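Local coordinates for endo-b-1,4-glucanase (Nasutitermes takasagoensis, PDB 1KS8), which probably hydrolyses internal beta-1,4-glucosidic linkages in cellulose and related beta-glucans, as a family 9 glycosyl hydrolase of the termite, at residues W127-P130 / E131-T134; A95-W98 / A99-F103; G51-A55 / G56-K60; T303-H306 / A307-A311. One frame throughout, in Å; residues are numbered along the deposited sequence.

Interaction 1: residues W127-P130 / E131-T134; sequences WGRP and EDMT
Arg129 and Asp132 form a salt bridge across a tight bend. The guanidinium comes side-on and gives both NE and NH2 to a single oxygen. Arg129 NE lies 2.9 Å from Asp132 OD2 and reaches it from above the carboxylate plane. Arg129 NH2, also 2.9 Å from Asp132 OD2, meets the syn lone pair of that oxygen. The two flat groups stand almost perpendicular, 89° apart. A water donates to Asp132 OD2 as well, and this water accepts from Arg129 N. The third guanidinium nitrogen, NH1, turns to the backbone oxygens of Pro366 and Ala370, so the arginine ties this loop to the disulfide region of Cys365. The bend is a short 3-10 turn in the loop between helix 120-124 and strand 139-142. Its backbone is paired through Asp132 N to Arg129 O at 2.9 Å and Met133 N to Pro130 O at 3.2 Å. A leucine in place of Arg129 would probably leave Asp132 OD2 without its charged mate and the Pro366 and Ala370 oxygens without this donor. Glu131 folds back beside the proline, its CG set between the backbone N and the carbonyl carbon (chi1 58°). Glu131 OE1 rests 3.4 Å from Pro130 CG. Glu131 OE2 stays 4.2 Å from Arg129 NE, too far for a salt bridge. Met133 bends its CE back to 4.2 Å from Pro130 CB.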
loop_
_atom_site.group_PDB
_atom_site.type_symbol
_atom_site.label_atom_id
_atom_site.label_comp_id
_atom_site.label_asym_id
_atom_site.label_seq_id
_atom_site.Cartn_x
_atom_site.Cartn_y
_atom_site.Cartn_z
ATOM N N TRP A 127 -22.483 8.185 -0.726
ATOM C CA TRP A 127 -22.388 6.729 -0.694
ATOM C C TRP A 127 -23.067 6.243 -1.965
ATOM O O TRP A 127 -24.271 6.416 -2.142
ATOM C CB TRP A 127 -23.077 6.108 0.529
ATOM C CG TRP A 127 -22.766 4.636 0.639
ATOM C CD1 TRP A 127 -23.318 3.620 -0.090
ATOM C CD2 TRP A 127 -21.730 4.039 1.430
ATOM N NE1 TRP A 127 -22.686 2.430 0.191
ATOM C CE2 TRP A 127 -21.705 2.659 1.120
ATOM C CE3 TRP A 127 -20.814 4.540 2.366
ATOM C CZ2 TRP A 127 -20.796 1.773 1.712
ATOM C CZ3 TRP A 127 -19.911 3.661 2.955
ATOM C CH2 TRP A 127 -19.909 2.291 2.623
ATOM N N GLY A 128 -22.284 5.648 -2.859
ATOM C CA GLY A 128 -22.830 5.164 -4.111
ATOM C C GLY A 128 -21.720 4.745 -5.051
ATOM O O GLY A 128 -20.581 4.565 -4.626
ATOM N N ARG A 129 -22.049 4.586 -6.328
ATOM C CA ARG A 129 -21.062 4.178 -7.326
ATOM C C ARG A 129 -20.180 5.368 -7.694
ATOM O O ARG A 129 -20.659 6.493 -7.804
ATOM C CB ARG A 129 -21.772 3.638 -8.570
ATOM C CG ARG A 129 -22.565 2.356 -8.322
ATOM C CD ARG A 129 -23.361 1.942 -9.553
ATOM N NE ARG A 129 -24.452 2.877 -9.800
ATOM C CZ ARG A 129 -25.734 2.632 -9.549
ATOM N NH1 ARG A 129 -26.120 1.465 -9.048
ATOM N NH2 ARG A 129 -26.633 3.577 -9.775
ATOM N N PRO A 130 -18.876 5.134 -7.903
ATOM C CA PRO A 130 -18.009 6.267 -8.250
ATOM C C PRO A 130 -18.402 7.008 -9.524
ATOM O O PRO A 130 -18.245 8.231 -9.604
ATOM C CB PRO A 130 -16.616 5.633 -8.321
ATOM C CG PRO A 130 -16.890 4.208 -8.698
ATOM C CD PRO A 130 -18.127 3.864 -7.897
ATOM N N GLU A 131 -18.922 6.280 -10.509
ATOM C CA GLU A 131 -19.336 6.902 -11.762
ATOM C C GLU A 131 -20.542 7.821 -11.567
ATOM O O GLU A 131 -20.886 8.594 -12.461
ATOM C CB GLU A 131 -19.667 5.837 -12.819
ATOM C CG GLU A 131 -20.767 4.860 -12.412
ATOM C CD GLU A 131 -20.235 3.581 -11.788
ATOM O OE1 GLU A 131 -19.218 3.635 -11.059
ATOM O OE2 GLU A 131 -20.848 2.517 -12.022
ATOM N N ASP A 132 -21.179 7.740 -10.400
ATOM C CA ASP A 132 -22.345 8.573 -10.109
ATOM C C ASP A 132 -22.021 9.842 -9.320
ATOM O O ASP A 132 -22.918 10.625 -9.004
ATOM C CB ASP A 132 -23.407 7.772 -9.343
ATOM C CG ASP A 132 -24.054 6.689 -10.188
ATOM O OD1 ASP A 132 -23.921 6.723 -11.429
ATOM O OD2 ASP A 132 -24.709 5.804 -9.599
ATOM N N MET A 133 -20.748 10.051 -8.991
ATOM C CA MET A 133 -20.357 11.244 -8.243
ATOM C C MET A 133 -20.660 12.507 -9.034
ATOM O O MET A 133 -20.447 12.552 -10.242
ATOM C CB MET A 133 -18.860 11.221 -7.919
ATOM C CG MET A 133 -18.431 10.151 -6.929
ATOM S SD MET A 133 -16.724 10.380 -6.390
ATOM C CE MET A 133 -15.829 9.733 -7.801
ATOM N N THR A 134 -21.154 13.531 -8.347
ATOM C CA THR A 134 -21.464 14.800 -8.994
ATOM C C THR A 134 -20.865 15.971 -8.221
ATOM O O THR A 134 -20.984 17.122 -8.645
ATOM C CB THR A 134 -22.986 15.028 -9.108
ATOM O OG1 THR A 134 -23.557 15.134 -7.800
ATOM C CG2 THR A 134 -23.641 13.873 -9.853
HETATM O O HOH W 1 -24.610 5.742 -6.836
#

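Interaction 2: residues A95-W98 / A99-F103; sequences AVKW and ATDYF
Lys97 and Asp101 form an i to i+4 salt bridge on helix 89-106. Lys97 NZ sits 2.9 Å from Asp101 OD2, on the syn lone pair of that oxygen. A weak bond of 3.2 Å joins Lys97 NZ to Asp101 OD1. The lysine chain runs extended and then folds at its last torsion (chi4 -65°), which brings the ammonium back to the carboxylate oxygens. Tyr173 lies at the same place: its ring takes a cation-pi contact from Lys97, and its hydroxyl bonds weakly with Asp101 OD1. A methionine at Lys97 would probably leave the Asp101 carboxylate without its charged mate and Tyr173 without its cation. The backbone bonds are those of an alpha helix. Thr100 N meets Val96 O at 3.0 Å and Asp101 N meets Lys97 O at 2.8 Å. This helix of the (alpha/alpha)6 fold packs between helices 62-78 and 149-165. Apolar contacts serve those neighbours: Val96 touches Leu76 and Ala162, and Ala99 touches Ala69. Within the helix, Val96 CG1 and Thr100 CG2 are 4.3 Å apart. Among the rings, Phe103 lays one face over Ala99 O, which stands 3.3 Å above the ring plane. The Trp98 ring makes a cation-pi contact with Arg20, and its NE1 bonds to Gly51 O.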
loop_
_atom_site.group_PDB
_atom_site.type_symbol
_atom_site.label_atom_id
_atom_site.label_comp_id
_atom_site.label_asym_id
_atom_site.label_seq_id
_atom_site.Cartn_x
_atom_site.Cartn_y
_atom_site.Cartn_z
ATOM N N ALA A 95 -0.527 -3.669 -11.792
ATOM C CA ALA A 95 -0.969 -3.079 -10.531
ATOM C C ALA A 95 -0.036 -1.947 -10.115
ATOM O O ALA A 95 -0.471 -0.924 -9.587
ATOM C CB ALA A 95 -1.025 -4.147 -9.445
ATOM N N VAL A 96 1.254 -2.130 -10.356
ATOM C CA VAL A 96 2.232 -1.108 -10.022
ATOM C C VAL A 96 2.102 0.060 -11.000
ATOM O O VAL A 96 2.055 1.225 -10.597
ATOM C CB VAL A 96 3.666 -1.677 -10.095
ATOM C CG1 VAL A 96 4.689 -0.552 -9.989
ATOM C CG2 VAL A 96 3.879 -2.682 -8.974
ATOM N N LYS A 97 2.014 -0.254 -12.288
ATOM C CA LYS A 97 1.916 0.782 -13.307
ATOM C C LYS A 97 0.659 1.636 -13.183
ATOM O O LYS A 97 0.671 2.815 -13.538
ATOM C CB LYS A 97 1.995 0.152 -14.704
ATOM C CG LYS A 97 2.144 1.158 -15.836
ATOM C CD LYS A 97 2.513 0.456 -17.138
ATOM C CE LYS A 97 2.836 1.450 -18.246
ATOM N NZ LYS A 97 1.661 2.276 -18.632
ATOM N N TRP A 98 -0.427 1.062 -12.675
ATOM C CA TRP A 98 -1.646 1.846 -12.534
ATOM C C TRP A 98 -1.378 3.012 -11.588
ATOM O O TRP A 98 -1.904 4.108 -11.768
ATOM C CB TRP A 98 -2.794 0.988 -12.000
ATOM C CG TRP A 98 -4.119 1.645 -12.208
ATOM C CD1 TRP A 98 -4.746 2.523 -11.369
ATOM C CD2 TRP A 98 -4.932 1.560 -13.383
ATOM N NE1 TRP A 98 -5.897 2.995 -11.955
ATOM C CE2 TRP A 98 -6.035 2.421 -13.192
ATOM C CE3 TRP A 98 -4.832 0.841 -14.581
ATOM C CZ2 TRP A 98 -7.035 2.584 -14.158
ATOM C CZ3 TRP A 98 -5.825 1.005 -15.543
ATOM C CH2 TRP A 98 -6.911 1.870 -15.324
ATOM N N ALA A 99 -0.545 2.773 -10.583
ATOM C CA ALA A 99 -0.205 3.813 -9.627
ATOM C C ALA A 99 0.843 4.777 -10.184
ATOM O O ALA A 99 0.669 5.989 -10.119
ATOM C CB ALA A 99 0.298 3.185 -8.330
ATOM N N THR A 100 1.921 4.243 -10.750
ATOM C CA THR A 100 2.973 5.111 -11.267
ATOM C C THR A 100 2.560 5.971 -12.462
ATOM O O THR A 100 3.064 7.083 -12.621
ATOM C CB THR A 100 4.262 4.313 -11.585
ATOM O OG1 THR A 100 3.976 3.259 -12.510
ATOM C CG2 THR A 100 4.830 3.707 -10.300
ATOM N N ASP A 101 1.644 5.482 -13.295
ATOM C CA ASP A 101 1.183 6.295 -14.419
ATOM C C ASP A 101 0.535 7.547 -13.838
ATOM O O ASP A 101 0.662 8.645 -14.385
ATOM C CB ASP A 101 0.144 5.555 -15.262
ATOM C CG ASP A 101 0.763 4.591 -16.247
ATOM O OD1 ASP A 101 1.992 4.657 -16.462
ATOM O OD2 ASP A 101 0.009 3.776 -16.817
ATOM N N TYR A 102 -0.168 7.372 -12.725
ATOM C CA TYR A 102 -0.832 8.483 -12.061
ATOM C C TYR A 102 0.186 9.419 -11.411
ATOM O O TYR A 102 0.064 10.638 -11.515
ATOM C CB TYR A 102 -1.815 7.957 -11.011
ATOM C CG TYR A 102 -2.409 9.039 -10.137
ATOM C CD1 TYR A 102 -3.335 9.950 -10.645
ATOM C CD2 TYR A 102 -2.024 9.164 -8.804
ATOM C CE1 TYR A 102 -3.865 10.960 -9.843
ATOM C CE2 TYR A 102 -2.545 10.169 -7.997
ATOM C CZ TYR A 102 -3.463 11.061 -8.520
ATOM O OH TYR A 102 -3.985 12.049 -7.719
ATOM N N PHE A 103 1.194 8.863 -10.743
ATOM C CA PHE A 103 2.199 9.711 -10.111
ATOM C C PHE A 103 2.883 10.601 -11.142
ATOM O O PHE A 103 3.232 11.742 -10.849
ATOM C CB PHE A 103 3.257 8.873 -9.386
ATOM C CG PHE A 103 2.698 7.964 -8.329
ATOM C CD1 PHE A 103 1.561 8.319 -7.610
ATOM C CD2 PHE A 103 3.327 6.761 -8.039
ATOM C CE1 PHE A 103 1.059 7.485 -6.614
ATOM C CE2 PHE A 103 2.834 5.918 -7.045
ATOM C CZ PHE A 103 1.696 6.284 -6.334
#

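Interaction 3: residues G51-A55 / G56-K60; sequences GYFDA and GDFVK
Gly56 follows Ala55 at the head of a buried loop, where the chain doubles back. Asp57 comes next and closes the turn. Asp57 OD1 accepts from Ala55 N at 3.0 Å, nearly along the C-O axis. The first torsion of Asp57 (chi1 58°) tucks the carboxylate back over its own backbone toward that N-H. Asp57 OD2 is bonded to His124 NE2. A water 2.7 Å from Asp57 OD2 also lies within bonding distance of Asp54 OD2, itself held by Tyr206. Asp54 OD2 and Asp57 OD1 are 4.4 Å apart. A second water bridges Ala55 O and Asp57 O. The loop probably lies beside the catalytic centre of this family 9 fold: the Ala55 side chain is about 3 Å, at their nearest atoms, from that of Glu412, a predicted active-site residue. Phe58 then packs edge-to-face on Phe53, centroids 4.8 Å apart and planes at 68°. Phe58 CD2 stands 3.5 Å above the centre of the Phe53 ring. At Val59 the two arms join through Asp54 N to Val59 O at 2.9 Å. Lys60 CG passes 3.4 Å from Tyr52 O, and its NZ reaches a salt bridge with Asp40.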
loop_
_atom_site.group_PDB
_atom_site.type_symbol
_atom_site.label_atom_id
_atom_site.label_comp_id
_atom_site.label_asym_id
_atom_site.label_seq_id
_atom_site.Cartn_x
_atom_site.Cartn_y
_atom_site.Cartn_z
ATOM N N GLY A 51 -5.017 6.275 -11.262
ATOM C CA GLY A 51 -4.624 6.050 -9.884
ATOM C C GLY A 51 -5.628 5.180 -9.150
ATOM O O GLY A 51 -6.578 4.665 -9.746
ATOM N N TYR A 52 -5.417 5.022 -7.849
ATOM C CA TYR A 52 -6.292 4.204 -7.018
ATOM C C TYR A 52 -7.119 4.989 -6.015
ATOM O O TYR A 52 -6.637 5.951 -5.413
ATOM C CB TYR A 52 -5.477 3.202 -6.198
ATOM C CG TYR A 52 -4.818 2.096 -6.973
ATOM C CD1 TYR A 52 -5.575 1.074 -7.539
ATOM C CD2 TYR A 52 -3.433 2.044 -7.108
ATOM C CE1 TYR A 52 -4.975 0.025 -8.215
ATOM C CE2 TYR A 52 -2.817 0.996 -7.785
ATOM C CZ TYR A 52 -3.597 -0.010 -8.335
ATOM O OH TYR A 52 -3.008 -1.060 -8.997
ATOM N N PHE A 53 -8.366 4.570 -5.841
ATOM C CA PHE A 53 -9.219 5.160 -4.821
ATOM C C PHE A 53 -8.570 4.580 -3.567
ATOM O O PHE A 53 -8.121 3.429 -3.567
ATOM C CB PHE A 53 -10.656 4.666 -4.970
ATOM C CG PHE A 53 -11.373 5.244 -6.159
ATOM C CD1 PHE A 53 -11.416 6.621 -6.360
ATOM C CD2 PHE A 53 -12.043 4.417 -7.053
ATOM C CE1 PHE A 53 -12.122 7.169 -7.431
ATOM C CE2 PHE A 53 -12.753 4.954 -8.127
ATOM C CZ PHE A 53 -12.793 6.331 -8.314
ATOM N N ASP A 54 -8.519 5.358 -2.495
ATOM C CA ASP A 54 -7.837 4.904 -1.290
ATOM C C ASP A 54 -8.382 3.691 -0.557
ATOM O O ASP A 54 -7.657 2.726 -0.313
ATOM C CB ASP A 54 -7.724 6.052 -0.291
ATOM C CG ASP A 54 -6.940 5.663 0.944
ATOM O OD1 ASP A 54 -5.732 5.368 0.811
ATOM O OD2 ASP A 54 -7.531 5.638 2.045
ATOM N N ALA A 55 -9.659 3.743 -0.204
ATOM C CA ALA A 55 -10.252 2.667 0.569
ATOM C C ALA A 55 -11.677 2.378 0.122
ATOM O O ALA A 55 -11.894 1.966 -1.013
ATOM C CB ALA A 55 -10.222 3.053 2.044
ATOM N N GLY A 56 -12.640 2.573 1.018
ATOM C CA GLY A 56 -14.032 2.349 0.661
ATOM C C GLY A 56 -14.640 3.623 0.102
ATOM O O GLY A 56 -15.824 3.657 -0.255
ATOM N N ASP A 57 -13.810 4.663 0.031
ATOM C CA ASP A 57 -14.182 5.984 -0.469
ATOM C C ASP A 57 -13.612 6.205 -1.867
ATOM O O ASP A 57 -13.084 5.279 -2.482
ATOM C CB ASP A 57 -13.655 7.061 0.488
ATOM C CG ASP A 57 -12.144 6.992 0.684
ATOM O OD1 ASP A 57 -11.520 5.982 0.287
ATOM O OD2 ASP A 57 -11.573 7.949 1.254
ATOM N N PHE A 58 -13.701 7.434 -2.365
ATOM C CA PHE A 58 -13.201 7.727 -3.702
ATOM C C PHE A 58 -12.168 8.840 -3.750
ATOM O O PHE A 58 -11.910 9.427 -4.803
ATOM C CB PHE A 58 -14.381 8.005 -4.645
ATOM C CG PHE A 58 -15.348 6.856 -4.731
ATOM C CD1 PHE A 58 -16.692 7.032 -4.424
ATOM C CD2 PHE A 58 -14.896 5.578 -5.062
ATOM C CE1 PHE A 58 -17.576 5.949 -4.438
ATOM C CE2 PHE A 58 -15.768 4.489 -5.079
ATOM C CZ PHE A 58 -17.111 4.676 -4.766
ATOM N N VAL A 59 -11.564 9.124 -2.602
ATOM C CA VAL A 59 -10.514 10.127 -2.553
ATOM C C VAL A 59 -9.225 9.437 -2.983
ATOM O O VAL A 59 -9.015 8.253 -2.706
ATOM C CB VAL A 59 -10.287 10.671 -1.121
ATOM C CG1 VAL A 59 -9.124 11.653 -1.115
ATOM C CG2 VAL A 59 -11.539 11.347 -0.606
ATOM N N LYS A 60 -8.376 10.177 -3.682
ATOM C CA LYS A 60 -7.085 9.660 -4.091
ATOM C C LYS A 60 -6.078 10.329 -3.145
ATOM O O LYS A 60 -5.698 11.488 -3.328
ATOM C CB LYS A 60 -6.832 9.990 -5.570
ATOM C CG LYS A 60 -7.612 9.042 -6.486
ATOM C CD LYS A 60 -8.117 9.675 -7.778
ATOM C CE LYS A 60 -7.002 10.125 -8.699
ATOM N NZ LYS A 60 -7.541 10.397 -10.070
HETATM O O HOH W 2 -9.742 6.941 2.969
HETATM O O HOH W 3 -13.079 2.671 -3.397
#

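Interaction 4: residues T303-H306 / A307-A311; sequences TLRH and AANAA
This is a local contact along the first turns of helix 303-319, a buried helix of this (alpha/alpha)6 fold. Alanines meet the neighbouring helices: Ala308 touches Ile335 and Ala311 touches Ala331, both of helix 324-341, while Ala308 also meets Phe421 of helix 415-430. The backbone makes regular i to i+4 bonds. Ala308 N meets Leu304 O at 2.8 Å, and Ala310 N meets His306 O at 3.0 Å. Arg305 and Asn309 are the side chains that meet on this turn. Their guanidinium and amide planes are 63° apart. The touching atom of the arginine is Arg305 CD, 3.5 Å from Asn309 ND2. Bends at chi2 (-84°) and chi3 turn the Arg305 head back toward the start of the helix. There NE and NH2 bond to the backbone oxygens of Gly302 and Trp301. Asn309 ND2 finds its main acceptor in Leu251 O. A water spans the pair by weak bonds to Arg305 NH1 and Asn309 ND2. The His306 side chain lies about 6 Å, at their nearest atoms, from that of Asp254, a calcium ligand in another structure of this protein. Over the centre of the His306 ring, 3.3 Å above its plane, sits Arg305 NE.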
loop_
_atom_site.group_PDB
_atom_site.type_symbol
_atom_site.label_atom_id
_atom_site.label_comp_id
_atom_site.label_asym_id
_atom_site.label_seq_id
_atom_site.Cartn_x
_atom_site.Cartn_y
_atom_site.Cartn_z
ATOM N N THR A 303 -5.701 -3.854 11.993
ATOM C CA THR A 303 -5.010 -4.889 12.750
ATOM C C THR A 303 -4.352 -5.960 11.879
ATOM O O THR A 303 -3.172 -6.264 12.053
ATOM C CB THR A 303 -5.979 -5.551 13.747
ATOM O OG1 THR A 303 -6.542 -4.538 14.591
ATOM C CG2 THR A 303 -5.255 -6.564 14.615
ATOM N N LEU A 304 -5.098 -6.536 10.944
ATOM C CA LEU A 304 -4.519 -7.564 10.089
ATOM C C LEU A 304 -3.418 -6.981 9.206
ATOM O O LEU A 304 -2.413 -7.641 8.945
ATOM C CB LEU A 304 -5.606 -8.232 9.243
ATOM C CG LEU A 304 -6.549 -9.110 10.075
ATOM C CD1 LEU A 304 -7.759 -9.496 9.253
ATOM C CD2 LEU A 304 -5.814 -10.354 10.558
ATOM N N ARG A 305 -3.609 -5.747 8.754
ATOM C CA ARG A 305 -2.617 -5.065 7.931
ATOM C C ARG A 305 -1.290 -4.977 8.688
ATOM O O ARG A 305 -0.223 -5.182 8.113
ATOM C CB ARG A 305 -3.127 -3.661 7.565
ATOM C CG ARG A 305 -2.071 -2.651 7.098
ATOM C CD ARG A 305 -1.371 -1.967 8.275
ATOM N NE ARG A 305 -2.305 -1.301 9.187
ATOM C CZ ARG A 305 -2.831 -0.095 8.992
ATOM N NH1 ARG A 305 -2.526 0.608 7.907
ATOM N NH2 ARG A 305 -3.662 0.417 9.894
ATOM N N HIS A 306 -1.350 -4.674 9.983
ATOM C CA HIS A 306 -0.125 -4.586 10.766
ATOM C C HIS A 306 0.554 -5.947 10.876
ATOM O O HIS A 306 1.778 -6.038 10.784
ATOM C CB HIS A 306 -0.407 -4.029 12.168
ATOM C CG HIS A 306 -0.670 -2.554 12.193
ATOM N ND1 HIS A 306 0.249 -1.627 11.748
ATOM C CD2 HIS A 306 -1.741 -1.846 12.621
ATOM C CE1 HIS A 306 -0.247 -0.411 11.900
ATOM N NE2 HIS A 306 -1.454 -0.516 12.428
ATOM N N ALA A 307 -0.232 -7.003 11.071
ATOM C CA ALA A 307 0.331 -8.348 11.184
ATOM C C ALA A 307 0.934 -8.797 9.854
ATOM O O ALA A 307 1.996 -9.425 9.824
ATOM C CB ALA A 307 -0.743 -9.331 11.633
ATOM N N ALA A 308 0.265 -8.472 8.750
ATOM C CA ALA A 308 0.774 -8.850 7.437
ATOM C C ALA A 308 2.021 -8.034 7.084
ATOM O O ALA A 308 2.937 -8.543 6.442
ATOM C CB ALA A 308 -0.305 -8.664 6.378
ATOM N N ASN A 309 2.059 -6.767 7.490
ATOM C CA ASN A 309 3.229 -5.934 7.219
ATOM C C ASN A 309 4.423 -6.505 7.972
ATOM O O ASN A 309 5.534 -6.556 7.446
ATOM C CB ASN A 309 2.993 -4.489 7.672
ATOM C CG ASN A 309 2.084 -3.725 6.734
ATOM O OD1 ASN A 309 1.575 -4.275 5.759
ATOM N ND2 ASN A 309 1.878 -2.442 7.023
ATOM N N ALA A 310 4.187 -6.923 9.211
ATOM C CA ALA A 310 5.246 -7.508 10.022
ATOM C C ALA A 310 5.703 -8.801 9.354
ATOM O O ALA A 310 6.902 -9.088 9.296
ATOM C CB ALA A 310 4.739 -7.787 11.432
ATOM N N ALA A 311 4.752 -9.576 8.842
ATOM C CA ALA A 311 5.082 -10.829 8.171
ATOM C C ALA A 311 6.009 -10.559 6.989
ATOM O O ALA A 311 6.962 -11.306 6.757
ATOM C CB ALA A 311 3.812 -11.535 7.695
HETATM O O HOH W 4 0.108 0.200 5.949
#

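How the interactions relate
Interactions 2, 3 and 4 are buried, each centred about 12 Å from the centre of the chain. Interaction 1 is only partly buried and its centre lies about 24 Å out. Interactions 2 and 4 each follow one helix, on opposite sides of the chain's centre, and do not touch. Interaction 3 touches both 1 and 2 but not 4. Its Phe58 packs on Pro130 of interaction 1 with its ring and on Met133 with CB, while Tyr52 OH and Gly51 O reach Ala95 O and Trp98 NE1 of interaction 2. Chemistry differs with place. Salt bridges between the two segments mark 1 and 2, ring packing and water-bridged aspartates mark the loop of 3, and small alanines between helices mark 4.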